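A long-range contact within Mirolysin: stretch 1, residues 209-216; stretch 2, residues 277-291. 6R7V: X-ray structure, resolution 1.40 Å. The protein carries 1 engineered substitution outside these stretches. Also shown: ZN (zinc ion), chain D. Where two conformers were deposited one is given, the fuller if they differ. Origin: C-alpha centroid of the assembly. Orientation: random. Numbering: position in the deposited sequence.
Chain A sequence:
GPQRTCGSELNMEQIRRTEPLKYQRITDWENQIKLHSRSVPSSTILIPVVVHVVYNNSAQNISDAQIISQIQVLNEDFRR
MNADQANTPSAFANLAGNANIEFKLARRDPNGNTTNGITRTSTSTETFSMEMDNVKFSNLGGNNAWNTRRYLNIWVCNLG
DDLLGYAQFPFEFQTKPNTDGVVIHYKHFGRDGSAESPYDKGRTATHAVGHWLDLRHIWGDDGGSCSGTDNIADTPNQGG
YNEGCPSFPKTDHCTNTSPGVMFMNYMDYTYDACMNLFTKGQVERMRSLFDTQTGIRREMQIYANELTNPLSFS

Stretch 1 (209-216) VGHWLDLR
Stretch 2, residues 277-291: LFTKGQVERMRSLFD

Leu215 and Leu213, both rotamer mt, form the apolar centre of this contact, packed against one flank of the helix that runs from Lys280 through at least Arg287. Leu215 CD1 lies 3.6 Å from Phe278 CE1, oblique to the ring, and 3.7 Å from Met286 SD; its CD2 comes within 3.7 Å of Gln282 O. Leu213 CB sits 3.5 Å from Met286 CG, while Leu213 CD2 reaches the edge of the Phe290 ring (CE2, 3.6 Å) and approaches Leu289 CD1 at 4.0 Å. Met286 (chi1 m, chi2 t, chi3 m) touches both leucines, and its SD is 4.3 Å from Gly210 CA.

The backbone runs as follows. Stretch 1 is helical through Trp212; Leu213 (phi/psi -102/27) leaves the helix, Asp214 turns with positive phi (82/7), and Leu215 and Arg216 are extended. Leu215 N bonds Gly210 O at 2.9 Å, closing the helix end. The chains run antiparallel in register: CA of Leu213 is 4.9 Å from CA of Met286, and CA of Leu215 is 6.9 Å from CA of Gln282. At the closer pair Met286 CA makes a CA-H...O contact of 3.4 Å to Leu213 O.

In stretch 2, Thr279 (chi1 p) caps the helix, its OG1 accepting from Gln282 N at 3.1 Å; Gln282 OE1 reciprocates by accepting from Thr279 N at 2.8 Å. A type I turn, Ser288 to Asp291, follows.

At the polar edge, Arg285 (chi1 t, chi2 p, chi3 p) reaches toward stretch 1, and NH1 donates to Asp214 OD2 (Asp214 chi1 -138°, between wells) at 2.9 Å, a salt bridge near the guanidinium plane. A water donates to Arg216 O (2.8 Å from its oxygen) and accepts from Gln282 NE2 (2.9 Å). Facing away from stretch 2, His211 ND1 donates to Leu215 O at 2.8 Å, leaving NE2 to bind zinc at 2.0 Å.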

ATOM      1  N   VAL A 209       0.537   0.707   0.390  1.00 12.84           N
ATOM      2  CA  VAL A 209       1.408   0.795  -0.798  1.00 12.12           C
ATOM      3  C   VAL A 209       1.420  -0.586  -1.506  1.00 13.43           C
ATOM      4  O   VAL A 209       1.437  -0.626  -2.743  1.00 13.45           O
ATOM      5  CB  VAL A 209       2.829   1.330  -0.432  1.00 13.18           C
ATOM      6  CG1 VAL A 209       3.804   1.227  -1.603  1.00 13.38           C
ATOM      7  CG2 VAL A 209       2.744   2.770   0.064  1.00 14.21           C
ATOM      8  N   GLY A 210       1.336  -1.687  -0.738  1.00 12.41           N
ATOM      9  CA  GLY A 210       1.203  -3.004  -1.351  1.00 12.37           C
ATOM     10  C   GLY A 210      -0.014  -3.036  -2.263  1.00 13.24           C
ATOM     11  O   GLY A 210       0.086  -3.505  -3.388  1.00 13.09           O
ATOM     12  N   HIS A 211      -1.197  -2.519  -1.810  1.00 12.38           N
ATOM     13  CA  HIS A 211      -2.372  -2.449  -2.726  1.00 12.50           C
ATOM     14  C   HIS A 211      -2.128  -1.544  -3.943  1.00 13.94           C
ATOM     15  O   HIS A 211      -2.544  -1.886  -5.052  1.00 13.92           O
ATOM     16  CB  HIS A 211      -3.596  -1.908  -2.001  1.00 12.27           C
ATOM     17  CG  HIS A 211      -4.153  -2.765  -0.892  1.00 13.39           C
ATOM     18  ND1 HIS A 211      -4.541  -4.080  -1.098  1.00 13.89           N
ATOM     19  CD2 HIS A 211      -4.497  -2.409   0.364  1.00 13.93           C
ATOM     20  CE1 HIS A 211      -5.102  -4.480   0.041  1.00 13.86           C
ATOM     21  NE2 HIS A 211      -5.119  -3.510   0.930  1.00 14.07           N
ATOM     22  N   TRP A 212      -1.478  -0.393  -3.734  1.00 13.50           N
ATOM     23  CA  TRP A 212      -1.170   0.499  -4.864  1.00 12.58           C
ATOM     24  C   TRP A 212      -0.246  -0.206  -5.893  1.00 14.59           C
ATOM     25  O   TRP A 212      -0.245   0.159  -7.085  1.00 14.95           O
ATOM     26  CB  TRP A 212      -0.533   1.757  -4.264  1.00 13.14           C
ATOM     27  CG  TRP A 212      -0.156   2.809  -5.252  1.00 13.77           C
ATOM     28  CD1 TRP A 212      -0.991   3.690  -5.885  1.00 16.86           C
ATOM     29  CD2 TRP A 212       1.164   3.124  -5.671  1.00 14.15           C
ATOM     30  NE1 TRP A 212      -0.263   4.511  -6.707  1.00 15.96           N
ATOM     31  CE2 TRP A 212       1.065   4.157  -6.631  1.00 16.37           C
ATOM     32  CE3 TRP A 212       2.423   2.600  -5.363  1.00 15.35           C
ATOM     33  CZ2 TRP A 212       2.198   4.717  -7.245  1.00 15.79           C
ATOM     34  CZ3 TRP A 212       3.538   3.142  -5.976  1.00 16.14           C
ATOM     35  CH2 TRP A 212       3.418   4.163  -6.935  1.00 16.64           C
ATOM     36  N   LEU A 213       0.514  -1.239  -5.426  1.00 13.11           N
ATOM     37  CA  LEU A 213       1.372  -2.074  -6.234  1.00 13.84           C
ATOM     38  C   LEU A 213       0.724  -3.445  -6.540  1.00 15.54           C
ATOM     39  O   LEU A 213       1.405  -4.438  -6.835  1.00 14.03           O
ATOM     40  CB  LEU A 213       2.756  -2.221  -5.598  1.00 13.25           C
ATOM     41  CG  LEU A 213       3.562  -0.913  -5.534  1.00 16.25           C
ATOM     42  CD1 LEU A 213       4.841  -1.113  -4.772  1.00 17.78           C
ATOM     43  CD2 LEU A 213       3.826  -0.332  -6.963  1.00 18.95           C
ATOM     44  N   ASP A 214      -0.606  -3.464  -6.550  1.00 13.95           N
ATOM     45  CA  ASP A 214      -1.442  -4.551  -7.077  1.00 14.51           C
ATOM     46  C   ASP A 214      -1.667  -5.727  -6.128  1.00 15.99           C
ATOM     47  O   ASP A 214      -2.284  -6.732  -6.544  1.00 18.48           O
ATOM     48  CB  ASP A 214      -0.883  -5.087  -8.433  1.00 15.95           C
ATOM     49  CG  ASP A 214      -1.943  -5.357  -9.460  1.00 25.51           C
ATOM     50  OD1 ASP A 214      -3.027  -4.800  -9.328  1.00 25.05           O
ATOM     51  OD2 ASP A 214      -1.680  -6.157 -10.392  1.00 25.88           O
ATOM     52  N   LEU A 215      -1.227  -5.640  -4.880  1.00 12.57           N
ATOM     53  CA  LEU A 215      -1.461  -6.766  -3.974  1.00 13.00           C
ATOM     54  C   LEU A 215      -2.832  -6.713  -3.351  1.00 13.72           C
ATOM     55  O   LEU A 215      -3.359  -5.616  -3.066  1.00 15.25           O
ATOM     56  CB  LEU A 215      -0.420  -6.796  -2.845  1.00 12.12           C
ATOM     57  CG  LEU A 215       1.037  -6.889  -3.277  1.00 14.08           C
ATOM     58  CD1 LEU A 215       1.927  -7.041  -2.063  1.00 14.40           C
ATOM     59  CD2 LEU A 215       1.271  -8.037  -4.273  1.00 15.19           C
ATOM     60  N   ARG A 216      -3.352  -7.899  -3.044  1.00 13.25           N
ATOM     61  CA  ARG A 216      -4.643  -8.063  -2.378  1.00 13.59           C
ATOM     62  C   ARG A 216      -4.456  -8.598  -0.982  1.00 16.03           C
ATOM     63  O   ARG A 216      -3.453  -9.262  -0.663  1.00 15.16           O
ATOM     64  CB  ARG A 216      -5.489  -9.070  -3.152  1.00 17.06           C
ATOM     65  CG  ARG A 216      -5.833  -8.604  -4.540  1.00 21.57           C
ATOM     66  CD  ARG A 216      -6.865  -9.518  -5.114  1.00 28.03           C
ATOM     67  NE  ARG A 216      -7.052  -9.279  -6.536  1.00 27.14           N
ATOM     68  CZ  ARG A 216      -7.999  -9.865  -7.255  1.00 38.99           C
ATOM     69  NH1 ARG A 216      -8.880 -10.671  -6.674  1.00 31.87           N
ATOM     70  NH2 ARG A 216      -8.084  -9.641  -8.556  1.00 33.12           N
ATOM     71  N   LEU A 277       7.011  -9.557   6.588  1.00 13.77           N
ATOM     72  CA  LEU A 277       7.453  -9.949   5.249  1.00 13.33           C
ATOM     73  C   LEU A 277       6.439  -9.721   4.172  1.00 13.89           C
ATOM     74  O   LEU A 277       5.205  -9.696   4.394  1.00 12.98           O
ATOM     75  CB  LEU A 277       7.920 -11.443   5.146  1.00 13.94           C
ATOM     76  CG  LEU A 277       6.810 -12.489   4.920  1.00 16.85           C
ATOM     77  CD1 LEU A 277       7.410 -13.823   4.437  1.00 18.71           C
ATOM     78  CD2 LEU A 277       6.001 -12.749   6.186  1.00 18.51           C
ATOM     79  N   PHE A 278       7.012  -9.561   2.955  1.00 12.65           N
ATOM     80  CA  PHE A 278       6.363  -9.828   1.686  1.00 11.32           C
ATOM     81  C   PHE A 278       6.932 -11.126   1.192  1.00 15.01           C
ATOM     82  O   PHE A 278       8.082 -11.432   1.526  1.00 14.88           O
ATOM     83  CB  PHE A 278       6.624  -8.755   0.614  1.00 12.22           C
ATOM     84  CG  PHE A 278       5.923  -7.425   0.806  1.00 10.77           C
ATOM     85  CD1 PHE A 278       4.534  -7.323   0.700  1.00 12.30           C
ATOM     86  CD2 PHE A 278       6.666  -6.261   0.992  1.00 13.09           C
ATOM     87  CE1 PHE A 278       3.905  -6.078   0.803  1.00 14.21           C
ATOM     88  CE2 PHE A 278       6.033  -5.022   1.111  1.00 13.82           C
ATOM     89  CZ  PHE A 278       4.658  -4.949   1.046  1.00 13.37           C
ATOM     90  N   THR A 279       6.214 -11.841   0.348  1.00 13.58           N
ATOM     91  CA  THR A 279       6.809 -13.032  -0.253  1.00 13.44           C
ATOM     92  C   THR A 279       7.487 -12.707  -1.589  1.00 15.26           C
ATOM     93  O   THR A 279       7.233 -11.651  -2.198  1.00 13.70           O
ATOM     94  CB  THR A 279       5.769 -14.113  -0.514  1.00 14.90           C
ATOM     95  OG1 THR A 279       4.879 -13.705  -1.560  1.00 15.19           O
ATOM     96  CG2 THR A 279       5.018 -14.535   0.703  1.00 16.47           C
ATOM     97  N   LYS A 280       8.280 -13.656  -2.107  1.00 14.15           N
ATOM     98  CA  LYS A 280       8.858 -13.488  -3.448  1.00 14.90           C
ATOM     99  C   LYS A 280       7.752 -13.325  -4.512  1.00 15.88           C
ATOM    100  O   LYS A 280       7.917 -12.549  -5.454  1.00 16.67           O
ATOM    101  CB  LYS A 280       9.731 -14.689  -3.797  1.00 17.20           C
ATOM    102  CG  LYS A 280      10.991 -14.748  -2.925  1.00 18.06           C
ATOM    103  CD  LYS A 280      11.737 -16.065  -3.111  1.00 22.30           C
ATOM    104  CE  LYS A 280      12.959 -16.124  -2.228  1.00 30.67           C
ATOM    105  NZ  LYS A 280      13.611 -17.464  -2.311  1.00 40.57           N
ATOM    106  N   GLY A 281       6.661 -14.086  -4.384  1.00 14.46           N
ATOM    107  CA  GLY A 281       5.564 -13.971  -5.342  1.00 14.05           C
ATOM    108  C   GLY A 281       4.895 -12.611  -5.321  1.00 15.29           C
ATOM    109  O   GLY A 281       4.499 -12.082  -6.373  1.00 15.36           O
ATOM    110  N   GLN A 282       4.730 -12.028  -4.111  1.00 13.04           N
ATOM    111  CA  GLN A 282       4.169 -10.681  -4.018  1.00 12.70           C
ATOM    112  C   GLN A 282       5.131  -9.677  -4.647  1.00 15.75           C
ATOM    113  O   GLN A 282       4.679  -8.819  -5.384  1.00 14.14           O
ATOM    114  CB  GLN A 282       3.893 -10.321  -2.550  1.00 13.93           C
ATOM    115  CG  GLN A 282       2.696 -11.072  -1.955  1.00 12.91           C
ATOM    116  CD  GLN A 282       2.610 -10.838  -0.465  1.00 12.98           C
ATOM    117  OE1 GLN A 282       3.625 -10.830   0.245  1.00 13.86           O
ATOM    118  NE2 GLN A 282       1.383 -10.591   0.032  1.00 13.59           N
ATOM    119  N   VAL A 283       6.447  -9.804  -4.382  1.00 14.60           N
ATOM    120  CA  VAL A 283       7.457  -8.945  -5.012  1.00 14.90           C
ATOM    121  C   VAL A 283       7.348  -8.988  -6.553  1.00 16.54           C
ATOM    122  O   VAL A 283       7.432  -7.940  -7.208  1.00 17.28           O
ATOM    123  CB  VAL A 283       8.874  -9.375  -4.562  1.00 18.67           C
ATOM    124  CG1 VAL A 283       9.948  -8.799  -5.486  1.00 18.78           C
ATOM    125  CG2 VAL A 283       9.088  -8.944  -3.122  1.00 19.33           C
ATOM    126  N   GLU A 284       7.244 -10.177  -7.119  1.00 16.54           N
ATOM    127  CA  GLU A 284       7.130 -10.316  -8.574  1.00 17.69           C
ATOM    128  C   GLU A 284       5.940  -9.532  -9.094  1.00 18.34           C
ATOM    129  O   GLU A 284       6.068  -8.829 -10.105  1.00 17.86           O
ATOM    130  CB  GLU A 284       7.006 -11.790  -8.981  1.00 19.89           C
ATOM    131  CG  GLU A 284       8.264 -12.619  -8.788  1.00 35.57           C
ATOM    132  CD  GLU A 284       8.043 -14.091  -9.082  1.00 64.82           C
ATOM    133  OE1 GLU A 284       8.120 -14.480 -10.270  1.00 64.65           O
ATOM    134  OE2 GLU A 284       7.777 -14.855  -8.125  1.00 60.68           O
ATOM    135  N   ARG A 285       4.789  -9.624  -8.401  1.00 15.82           N
ATOM    136  CA  ARG A 285       3.601  -8.936  -8.851  1.00 15.65           C
ATOM    137  C   ARG A 285       3.812  -7.419  -8.791  1.00 17.90           C
ATOM    138  O   ARG A 285       3.434  -6.709  -9.728  1.00 17.57           O
ATOM    139  CB  ARG A 285       2.403  -9.367  -8.002  1.00 16.79           C
ATOM    140  CG  ARG A 285       1.148  -8.565  -8.243  1.00 22.24           C
ATOM    141  CD  ARG A 285       0.628  -8.664  -9.657  1.00 32.08           C
ATOM    142  NE  ARG A 285      -0.012  -9.938  -9.891  1.00 36.73           N
ATOM    143  CZ  ARG A 285      -1.317 -10.100 -10.055  1.00 38.73           C
ATOM    144  NH1 ARG A 285      -2.123  -9.050 -10.114  1.00 26.55           N
ATOM    145  NH2 ARG A 285      -1.817 -11.305 -10.224  1.00 26.21           N
ATOM    146  N   MET A 286       4.386  -6.917  -7.698  1.00 14.69           N
ATOM    147  CA  MET A 286       4.593  -5.465  -7.553  1.00 13.74           C
ATOM    148  C   MET A 286       5.573  -4.935  -8.596  1.00 15.80           C
ATOM    149  O   MET A 286       5.309  -3.915  -9.244  1.00 15.94           O
ATOM    150  CB  MET A 286       5.111  -5.171  -6.131  1.00 15.03           C
ATOM    151  CG  MET A 286       4.048  -5.482  -5.073  1.00 14.72           C
ATOM    152  SD  MET A 286       4.481  -4.777  -3.448  1.00 15.51           S
ATOM    153  CE  MET A 286       5.809  -5.934  -2.954  1.00 15.54           C
ATOM    154  N   ARG A 287       6.675  -5.655  -8.826  1.00 14.57           N
ATOM    155  CA  ARG A 287       7.662  -5.157  -9.770  1.00 14.19           C
ATOM    156  C   ARG A 287       7.185  -5.191 -11.219  1.00 17.66           C
ATOM    157  O   ARG A 287       7.646  -4.397 -12.053  1.00 16.40           O
ATOM    158  CB  ARG A 287       8.950  -5.968  -9.671  1.00 15.27           C
ATOM    159  CG  ARG A 287       9.650  -5.769  -8.312  1.00 15.76           C
ATOM    160  CD  ARG A 287      10.935  -6.593  -8.265  1.00 14.36           C
ATOM    161  NE  ARG A 287      11.897  -6.214  -9.306  1.00 15.88           N
ATOM    162  CZ  ARG A 287      12.681  -5.139  -9.258  1.00 15.17           C
ATOM    163  NH1 ARG A 287      12.661  -4.331  -8.193  1.00 15.13           N
ATOM    164  NH2 ARG A 287      13.501  -4.861 -10.270  1.00 16.97           N
ATOM    165  N   SER A 288       6.245  -6.109 -11.499  1.00 16.34           N
ATOM    166  CA  SER A 288       5.717  -6.273 -12.859  0.51 16.17           C
ATOM    167  C   SER A 288       5.037  -5.000 -13.380  1.00 18.96           C
ATOM    168  O   SER A 288       5.001  -4.794 -14.603  1.00 19.23           O
ATOM    169  CB  SER A 288       4.753  -7.456 -12.926  0.51 19.19           C
ATOM    170  OG  SER A 288       3.500  -7.178 -12.325  0.51 21.38           O
ATOM    171  N   LEU A 289       4.565  -4.131 -12.485  1.00 17.21           N
ATOM    172  CA  LEU A 289       3.904  -2.871 -12.892  1.00 17.27           C
ATOM    173  C   LEU A 289       4.880  -1.900 -13.516  1.00 19.81           C
ATOM    174  O   LEU A 289       4.449  -0.923 -14.128  1.00 19.62           O
ATOM    175  CB  LEU A 289       3.240  -2.204 -11.686  1.00 16.62           C
ATOM    176  CG  LEU A 289       2.174  -3.014 -10.963  1.00 18.83           C
ATOM    177  CD1 LEU A 289       1.746  -2.310  -9.713  1.00 19.78           C
ATOM    178  CD2 LEU A 289       0.938  -3.237 -11.831  1.00 21.73           C
ATOM    179  N   PHE A 290       6.192  -2.183 -13.413  1.00 17.08           N
ATOM    180  CA  PHE A 290       7.192  -1.270 -13.945  1.00 15.96           C
ATOM    181  C   PHE A 290       7.855  -1.858 -15.187  1.00 20.32           C
ATOM    182  O   PHE A 290       8.885  -1.351 -15.614  1.00 22.40           O
ATOM    183  CB  PHE A 290       8.198  -0.926 -12.856  1.00 16.43           C
ATOM    184  CG  PHE A 290       7.525  -0.262 -11.683  1.00 15.45           C
ATOM    185  CD1 PHE A 290       7.423   1.129 -11.612  1.00 18.26           C
ATOM    186  CD2 PHE A 290       7.017  -1.021 -10.632  1.00 16.70           C
ATOM    187  CE1 PHE A 290       6.810   1.737 -10.521  1.00 17.55           C
ATOM    188  CE2 PHE A 290       6.398  -0.408  -9.543  1.00 18.82           C
ATOM    189  CZ  PHE A 290       6.284   0.963  -9.504  1.00 17.17           C
ATOM    190  N   ASP A 291       7.243  -2.897 -15.793  1.00 22.48           N
ATOM    191  CA  ASP A 291       7.702  -3.481 -17.058  1.00 24.67           C
ATOM    192  C   ASP A 291       8.007  -2.308 -17.998  1.00 29.21           C
ATOM    193  O   ASP A 291       7.147  -1.457 -18.173  1.00 26.17           O
ATOM    194  CB  ASP A 291       6.578  -4.385 -17.600  1.00 26.61           C
ATOM    195  CG  ASP A 291       6.818  -4.993 -18.951  1.00 37.58           C
ATOM    196  OD1 ASP A 291       6.933  -4.230 -19.933  1.00 38.44           O
ATOM    197  OD2 ASP A 291       6.841  -6.224 -19.040  1.00 39.24           O
TER
HETATM  198 ZN    ZN D 403      -5.880  -3.572   2.822  0.74 16.41          ZN
HETATM  199  O   HOH W   1      -1.152 -10.788  -1.335  1.00 15.22           O